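Local coordinates for glideosome-associated protein 50 (Plasmodium falciparum 3D7, PDB 3TGH) that is a component of the glideosome and probably anchors this gliding and invasion motor in the parasite's inner membrane complex; it has a phosphatase fold that binds two metal ions, at residues I194-Y202 and L213-L221; M237-A246 and I299-K307. One frame throughout, in Å; residues are numbered along the deposited sequence.

Overall arrangement
Both contacts belong to the two-sheet sandwich of the calcineurin-like metallophosphoesterase fold, and their centres lie about 15 Å apart. Contact 1 comes first along the chain: strand 192-196 and the loop after it pack against helices 211-216 and 218-223, on the outer side of one sheet. Contact 2 opens only after contact 1 has closed; it joins the hairpin of strands 237-242 and 245-250, from that same sheet, to the edge strand 297-305 of the other. The two meet where Met245 packs on Leu218 and Leu221, with Leu221 CB 3.6 Å from Met245 CE. Helix layer, first sheet and second sheet are thus stacked in continuous packing; contact 1 lies close to a bound cobalt ion, contact 2 away from the metal sites.

Contact 1: residues I194-Y202 and L213-L221; sequences IVVGDQPIY and LAYYLLPLL
Ile201 reaches into helical segment 213-221 and meets five of its residues with different branches. With CG2 anti to the backbone N, that methyl lies 3.8 Å from Ala214 CA, while CG1 turns to Leu213 CB, also at 3.8 Å. The extended chain beyond CG1 carries CD1 deeper, where it meets Leu221 CD1 tip to tip at 3.8 Å, touches Leu218 and crosses Leu217 at an angle, 3.9 Å from Leu217 CD1. Leu213, the next most covered residue, sends CD1 to the loop backbone, 3.5 Å from Gln199 O, and against the CG of the same glutamine. Leu218 works the other flank: its CD2 comes obliquely to the Tyr202 ring, 3.1 Å from OH, a tight approach, and Ile201 CG2 sits over one face of that ring. No hydrogen bond joins the segments. Gln199 instead ties down its own loop, NE2 to Pro200 O at 2.9 Å in the plane of both amide and carbonyl, and its side chain lies about 4 Å from a bound cobalt ion and from the metal ligand His233. Such a loop, running from the C-terminal end of an interior strand to the metal centre, belongs to the metallophosphoesterase fold.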
# COMPACT_ATOMS: atom_id res chain seq x y z
N ILE A 194 4.60 3.42 -7.67
CA ILE A 194 3.50 3.39 -6.72
C ILE A 194 4.08 3.23 -5.32
O ILE A 194 4.85 2.31 -5.07
CB ILE A 194 2.52 2.22 -7.01
CG1 ILE A 194 1.89 2.37 -8.40
CG2 ILE A 194 1.41 2.14 -5.94
CD1 ILE A 194 2.73 1.76 -9.51
N VAL A 195 3.71 4.13 -4.42
CA VAL A 195 4.18 4.06 -3.04
C VAL A 195 2.98 3.72 -2.15
O VAL A 195 1.87 4.20 -2.37
CB VAL A 195 4.83 5.39 -2.61
CG1 VAL A 195 5.34 5.31 -1.18
CG2 VAL A 195 5.98 5.77 -3.57
N VAL A 196 3.22 2.86 -1.16
CA VAL A 196 2.18 2.35 -0.26
C VAL A 196 2.62 2.57 1.18
O VAL A 196 3.75 2.21 1.54
CB VAL A 196 1.97 0.82 -0.49
CG1 VAL A 196 0.94 0.27 0.49
CG2 VAL A 196 1.56 0.55 -1.93
N GLY A 197 1.76 3.17 2.00
CA GLY A 197 2.09 3.44 3.39
C GLY A 197 0.84 3.54 4.25
O GLY A 197 -0.28 3.28 3.77
N ASP A 198 1.03 3.91 5.51
CA ASP A 198 -0.09 4.04 6.45
C ASP A 198 -0.68 5.47 6.43
O ASP A 198 -1.82 5.67 6.02
CB ASP A 198 0.37 3.64 7.86
CG ASP A 198 -0.68 3.93 8.92
OD1 ASP A 198 -1.88 3.73 8.65
OD2 ASP A 198 -0.31 4.32 10.04
N GLN A 199 0.11 6.44 6.86
CA GLN A 199 -0.36 7.82 7.02
C GLN A 199 -0.39 8.59 5.69
O GLN A 199 0.64 8.69 5.00
CB GLN A 199 0.53 8.54 8.04
CG GLN A 199 0.28 10.03 8.19
CD GLN A 199 -1.08 10.34 8.75
OE1 GLN A 199 -1.44 9.87 9.83
NE2 GLN A 199 -1.84 11.18 8.04
N PRO A 200 -1.55 9.17 5.33
CA PRO A 200 -1.60 10.04 4.14
C PRO A 200 -0.85 11.35 4.33
O PRO A 200 -0.76 11.87 5.44
CB PRO A 200 -3.09 10.32 3.95
CG PRO A 200 -3.76 9.89 5.18
CD PRO A 200 -2.89 8.90 5.87
N ILE A 201 -0.34 11.88 3.22
CA ILE A 201 0.18 13.23 3.16
C ILE A 201 -1.01 14.20 3.12
O ILE A 201 -1.05 15.17 3.88
CB ILE A 201 1.05 13.43 1.91
CG1 ILE A 201 2.31 12.57 1.99
CG2 ILE A 201 1.41 14.92 1.73
CD1 ILE A 201 3.05 12.42 0.65
N TYR A 202 -1.96 13.91 2.24
CA TYR A 202 -3.15 14.74 2.06
C TYR A 202 -4.39 13.90 2.30
O TYR A 202 -4.49 12.78 1.79
CB TYR A 202 -3.21 15.33 0.66
CG TYR A 202 -2.11 16.30 0.32
CD1 TYR A 202 -1.78 17.36 1.17
CD2 TYR A 202 -1.41 16.19 -0.88
CE1 TYR A 202 -0.78 18.25 0.84
CE2 TYR A 202 -0.41 17.08 -1.22
CZ TYR A 202 -0.10 18.12 -0.36
OH TYR A 202 0.90 19.00 -0.70
N LEU A 213 4.96 14.87 6.60
CA LEU A 213 5.19 14.12 5.37
C LEU A 213 5.12 15.04 4.15
O LEU A 213 5.86 14.86 3.20
CB LEU A 213 4.23 12.93 5.23
CG LEU A 213 4.37 11.80 6.27
CD1 LEU A 213 3.32 10.73 6.01
CD2 LEU A 213 5.79 11.21 6.26
N ALA A 214 4.26 16.06 4.19
CA ALA A 214 4.23 17.07 3.12
C ALA A 214 5.57 17.77 2.95
O ALA A 214 5.99 18.07 1.83
CB ALA A 214 3.12 18.10 3.37
N TYR A 215 6.25 18.04 4.06
CA TYR A 215 7.55 18.73 4.00
C TYR A 215 8.71 17.81 3.64
O TYR A 215 9.59 18.20 2.88
CB TYR A 215 7.85 19.44 5.32
CG TYR A 215 9.05 20.37 5.21
CD1 TYR A 215 8.92 21.66 4.72
CD2 TYR A 215 10.32 19.93 5.59
CE1 TYR A 215 10.03 22.51 4.61
CE2 TYR A 215 11.43 20.77 5.49
CZ TYR A 215 11.28 22.06 5.00
OH TYR A 215 12.38 22.88 4.90
N TYR A 216 8.72 16.59 4.19
CA TYR A 216 9.85 15.67 4.01
C TYR A 216 9.66 14.57 2.98
O TYR A 216 10.61 14.20 2.29
CB TYR A 216 10.24 15.02 5.34
CG TYR A 216 10.83 16.00 6.33
CD1 TYR A 216 12.09 16.56 6.10
CD2 TYR A 216 10.14 16.38 7.47
CE1 TYR A 216 12.64 17.47 7.00
CE2 TYR A 216 10.68 17.29 8.37
CZ TYR A 216 11.93 17.83 8.13
OH TYR A 216 12.48 18.73 9.02
N LEU A 217 8.45 14.01 2.87
CA LEU A 217 8.22 12.86 1.98
C LEU A 217 7.84 13.37 0.59
O LEU A 217 8.41 12.93 -0.41
CB LEU A 217 7.11 11.96 2.54
CG LEU A 217 7.05 10.45 2.27
CD1 LEU A 217 5.60 9.98 2.21
CD2 LEU A 217 7.85 9.97 1.06
N LEU A 218 6.88 14.30 0.54
CA LEU A 218 6.32 14.73 -0.75
C LEU A 218 7.35 15.23 -1.78
O LEU A 218 7.24 14.88 -2.96
CB LEU A 218 5.21 15.77 -0.55
CG LEU A 218 4.46 16.21 -1.81
CD1 LEU A 218 3.82 15.02 -2.54
CD2 LEU A 218 3.40 17.26 -1.46
N PRO A 219 8.34 16.03 -1.35
CA PRO A 219 9.34 16.50 -2.32
C PRO A 219 10.12 15.37 -3.00
O PRO A 219 10.45 15.48 -4.18
CB PRO A 219 10.28 17.37 -1.46
CG PRO A 219 9.43 17.82 -0.33
CD PRO A 219 8.55 16.65 -0.03
N LEU A 220 10.39 14.29 -2.26
CA LEU A 220 11.04 13.10 -2.85
C LEU A 220 10.14 12.41 -3.87
O LEU A 220 10.61 11.92 -4.90
CB LEU A 220 11.42 12.08 -1.76
CG LEU A 220 12.39 12.54 -0.67
CD1 LEU A 220 12.59 11.42 0.33
CD2 LEU A 220 13.73 13.00 -1.23
N LEU A 221 8.84 12.34 -3.58
CA LEU A 221 7.89 11.71 -4.49
C LEU A 221 7.74 12.52 -5.78
O LEU A 221 7.70 11.96 -6.87
CB LEU A 221 6.53 11.54 -3.81
CG LEU A 221 6.47 10.76 -2.51
CD1 LEU A 221 5.03 10.67 -2.03
CD2 LEU A 221 7.08 9.37 -2.64

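Contact 2: residues M237-A246 and I299-K307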
# COMPACT_ATOMS: atom_id res chain seq x y z
N MET A 237 -12.47 6.32 1.81
CA MET A 237 -11.85 6.26 0.50
C MET A 237 -11.78 7.68 -0.05
O MET A 237 -12.70 8.48 0.18
CB MET A 237 -12.65 5.35 -0.44
CG MET A 237 -12.61 3.88 -0.02
SD MET A 237 -13.48 2.74 -1.13
CE MET A 237 -15.08 3.51 -1.25
N GLU A 238 -10.70 7.99 -0.74
CA GLU A 238 -10.53 9.31 -1.33
C GLU A 238 -9.47 9.31 -2.42
O GLU A 238 -8.53 8.50 -2.39
CB GLU A 238 -10.14 10.34 -0.25
CG GLU A 238 -9.84 11.75 -0.80
CD GLU A 238 -9.92 12.84 0.25
OE1 GLU A 238 -9.51 12.62 1.41
OE2 GLU A 238 -10.39 13.94 -0.10
N VAL A 239 -9.63 10.21 -3.39
CA VAL A 239 -8.54 10.56 -4.28
C VAL A 239 -8.37 12.08 -4.34
O VAL A 239 -9.34 12.83 -4.58
CB VAL A 239 -8.68 9.92 -5.70
CG1 VAL A 239 -10.04 10.19 -6.30
CG2 VAL A 239 -7.55 10.39 -6.62
N ILE A 240 -7.15 12.52 -4.03
CA ILE A 240 -6.73 13.91 -4.15
C ILE A 240 -5.65 13.96 -5.21
O ILE A 240 -4.66 13.23 -5.12
CB ILE A 240 -6.19 14.42 -2.80
CG1 ILE A 240 -7.35 14.61 -1.82
CG2 ILE A 240 -5.40 15.73 -2.98
CD1 ILE A 240 -6.92 14.81 -0.37
N GLU A 241 -5.84 14.79 -6.24
CA GLU A 241 -4.87 14.85 -7.33
C GLU A 241 -4.22 16.22 -7.37
O GLU A 241 -4.90 17.24 -7.36
CB GLU A 241 -5.51 14.53 -8.68
CG GLU A 241 -4.47 14.19 -9.75
CD GLU A 241 -5.06 13.92 -11.13
OE1 GLU A 241 -6.10 13.24 -11.22
OE2 GLU A 241 -4.45 14.38 -12.13
N ASP A 242 -2.89 16.21 -7.43
CA ASP A 242 -2.08 17.42 -7.37
C ASP A 242 -0.76 17.19 -8.11
O ASP A 242 0.00 16.30 -7.75
CB ASP A 242 -1.81 17.78 -5.91
CG ASP A 242 -0.76 18.87 -5.75
OD1 ASP A 242 -1.03 20.03 -6.13
OD2 ASP A 242 0.33 18.56 -5.23
N ASN A 243 -0.51 18.00 -9.15
CA ASN A 243 0.74 17.94 -9.92
C ASN A 243 1.03 16.56 -10.52
O ASN A 243 2.14 16.04 -10.41
CB ASN A 243 1.93 18.39 -9.05
CG ASN A 243 1.75 19.78 -8.45
OD1 ASN A 243 2.27 20.08 -7.37
ND2 ASN A 243 1.03 20.65 -9.16
N ASP A 244 0.01 15.97 -11.16
CA ASP A 244 0.11 14.66 -11.81
C ASP A 244 0.48 13.51 -10.86
O ASP A 244 0.98 12.47 -11.30
CB ASP A 244 1.08 14.70 -13.00
CG ASP A 244 0.69 15.74 -14.05
OD1 ASP A 244 -0.46 15.68 -14.55
OD2 ASP A 244 1.53 16.59 -14.39
N MET A 245 0.22 13.70 -9.57
CA MET A 245 0.33 12.62 -8.59
C MET A 245 -1.02 12.44 -7.92
O MET A 245 -1.64 13.42 -7.50
CB MET A 245 1.38 12.94 -7.52
CG MET A 245 1.68 11.75 -6.60
SD MET A 245 2.84 12.08 -5.26
CE MET A 245 4.11 13.01 -6.11
N ALA A 246 -1.47 11.19 -7.84
CA ALA A 246 -2.70 10.87 -7.16
C ALA A 246 -2.40 10.39 -5.74
O ALA A 246 -1.59 9.49 -5.54
CB ALA A 246 -3.48 9.81 -7.92
N ILE A 299 -18.02 3.02 -7.31
CA ILE A 299 -18.62 4.34 -7.08
C ILE A 299 -17.75 5.50 -7.58
O ILE A 299 -18.20 6.65 -7.61
CB ILE A 299 -19.03 4.55 -5.61
CG1 ILE A 299 -17.85 4.37 -4.64
CG2 ILE A 299 -20.16 3.60 -5.25
CD1 ILE A 299 -18.16 4.85 -3.23
N TYR A 300 -16.52 5.20 -7.98
CA TYR A 300 -15.67 6.19 -8.64
C TYR A 300 -14.56 5.51 -9.43
O TYR A 300 -13.97 4.54 -8.97
CB TYR A 300 -15.05 7.15 -7.62
CG TYR A 300 -14.40 8.36 -8.27
CD1 TYR A 300 -15.18 9.39 -8.80
CD2 TYR A 300 -13.02 8.47 -8.37
CE1 TYR A 300 -14.60 10.50 -9.41
CE2 TYR A 300 -12.43 9.57 -8.98
CZ TYR A 300 -13.22 10.58 -9.49
OH TYR A 300 -12.63 11.66 -10.09
N THR A 301 -14.28 6.06 -10.61
CA THR A 301 -13.17 5.59 -11.44
C THR A 301 -12.23 6.76 -11.72
O THR A 301 -12.64 7.76 -12.30
CB THR A 301 -13.67 4.99 -12.75
OG1 THR A 301 -14.60 3.94 -12.46
CG2 THR A 301 -12.51 4.44 -13.57
N HIS A 302 -10.99 6.62 -11.26
CA HIS A 302 -9.97 7.64 -11.47
C HIS A 302 -8.98 7.15 -12.53
O HIS A 302 -8.53 6.02 -12.48
CB HIS A 302 -9.22 7.93 -10.17
CG HIS A 302 -8.14 8.95 -10.32
ND1 HIS A 302 -6.80 8.61 -10.41
CD2 HIS A 302 -8.19 10.30 -10.44
CE1 HIS A 302 -6.08 9.71 -10.56
NE2 HIS A 302 -6.90 10.75 -10.58
N LYS A 303 -8.65 8.02 -13.47
CA LYS A 303 -7.71 7.69 -14.54
C LYS A 303 -6.54 8.66 -14.52
O LYS A 303 -6.72 9.88 -14.53
CB LYS A 303 -8.41 7.72 -15.90
CG LYS A 303 -9.54 6.70 -16.02
CD LYS A 303 -10.26 6.77 -17.36
CE LYS A 303 -11.33 5.68 -17.45
NZ LYS A 303 -12.21 5.85 -18.64
N LEU A 304 -5.33 8.10 -14.47
CA LEU A 304 -4.10 8.87 -14.51
C LEU A 304 -3.32 8.47 -15.76
O LEU A 304 -3.07 7.28 -15.99
CB LEU A 304 -3.29 8.59 -13.24
CG LEU A 304 -2.16 9.57 -12.91
CD1 LEU A 304 -2.73 10.90 -12.45
CD2 LEU A 304 -1.23 9.01 -11.86
N ASN A 305 -2.95 9.45 -16.58
CA ASN A 305 -2.19 9.18 -17.80
C ASN A 305 -0.76 8.75 -17.48
O ASN A 305 -0.16 9.24 -16.53
CB ASN A 305 -2.15 10.43 -18.70
CG ASN A 305 -3.53 10.85 -19.18
OD1 ASN A 305 -4.43 10.02 -19.35
ND2 ASN A 305 -3.70 12.15 -19.41
N ILE A 306 -0.23 7.83 -18.29
CA ILE A 306 1.17 7.43 -18.16
C ILE A 306 2.07 8.64 -18.44
O ILE A 306 1.77 9.46 -19.31
CB ILE A 306 1.53 6.26 -19.11
CG1 ILE A 306 2.88 5.64 -18.74
CG2 ILE A 306 1.52 6.71 -20.58
CD1 ILE A 306 3.18 4.34 -19.48
N LYS A 307 3.15 8.77 -17.68
CA LYS A 307 4.04 9.91 -17.83
C LYS A 307 5.03 9.67 -18.96
O LYS A 307 5.43 8.54 -19.21
CB LYS A 307 4.78 10.19 -16.52
CG LYS A 307 3.88 10.73 -15.42
CD LYS A 307 4.55 10.72 -14.06
CE LYS A 307 3.67 11.37 -12.99
NZ LYS A 307 2.30 10.77 -12.91
O HOH W 1 -5.78 12.39 -14.11
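His302 and Glu241 form the central polar link between these segments, a His-carboxylate hydrogen bond running from NE2 to OE1 at 2.7 Å and nearly straight (167°). It bridges the two sheets of the metallophosphoesterase sandwich: strand 237-242 lies over edge strand 299-305 at 9.4 Å, their directions 30° apart. The carboxylate and imidazole planes are almost perpendicular; OE1 lies close to the ring plane, and the N-H meets it from above the carboxylate plane. A water lies between OE1 of Glu241 and O of Lys303, within hydrogen-bonding distance of both, adding a second link to the backbone of the edge strand. At the far end Lys307 bends at its last torsion (chi4 55°) and brings NZ to Asp244 O, 2.7 Å away and nearly in line with the C=O bond. That carbonyl belongs to the type I' turn from Asp242 to Met245, and NZ also makes a salt bridge with Asp227.

Packing surrounds these bonds. Val239 places CG2 over the centre of the His302 ring in a CH-pi contact, 3.9 Å from the centroid, while Ala246 CB approaches CE1 obliquely; together with the bond to Glu241 they should restrict the ring's rotation. Leu304 sets CD1 against the Glu241 carboxylate. The other methyl of Val239, CG1, meets Tyr300, whose ring also stacks on Phe269 of the neighbouring strand 267-271. At the start of both strand segments Met237 and Ile299 cross at about a right angle, with Met237 CE 3.9 Å from Ile299 CD1.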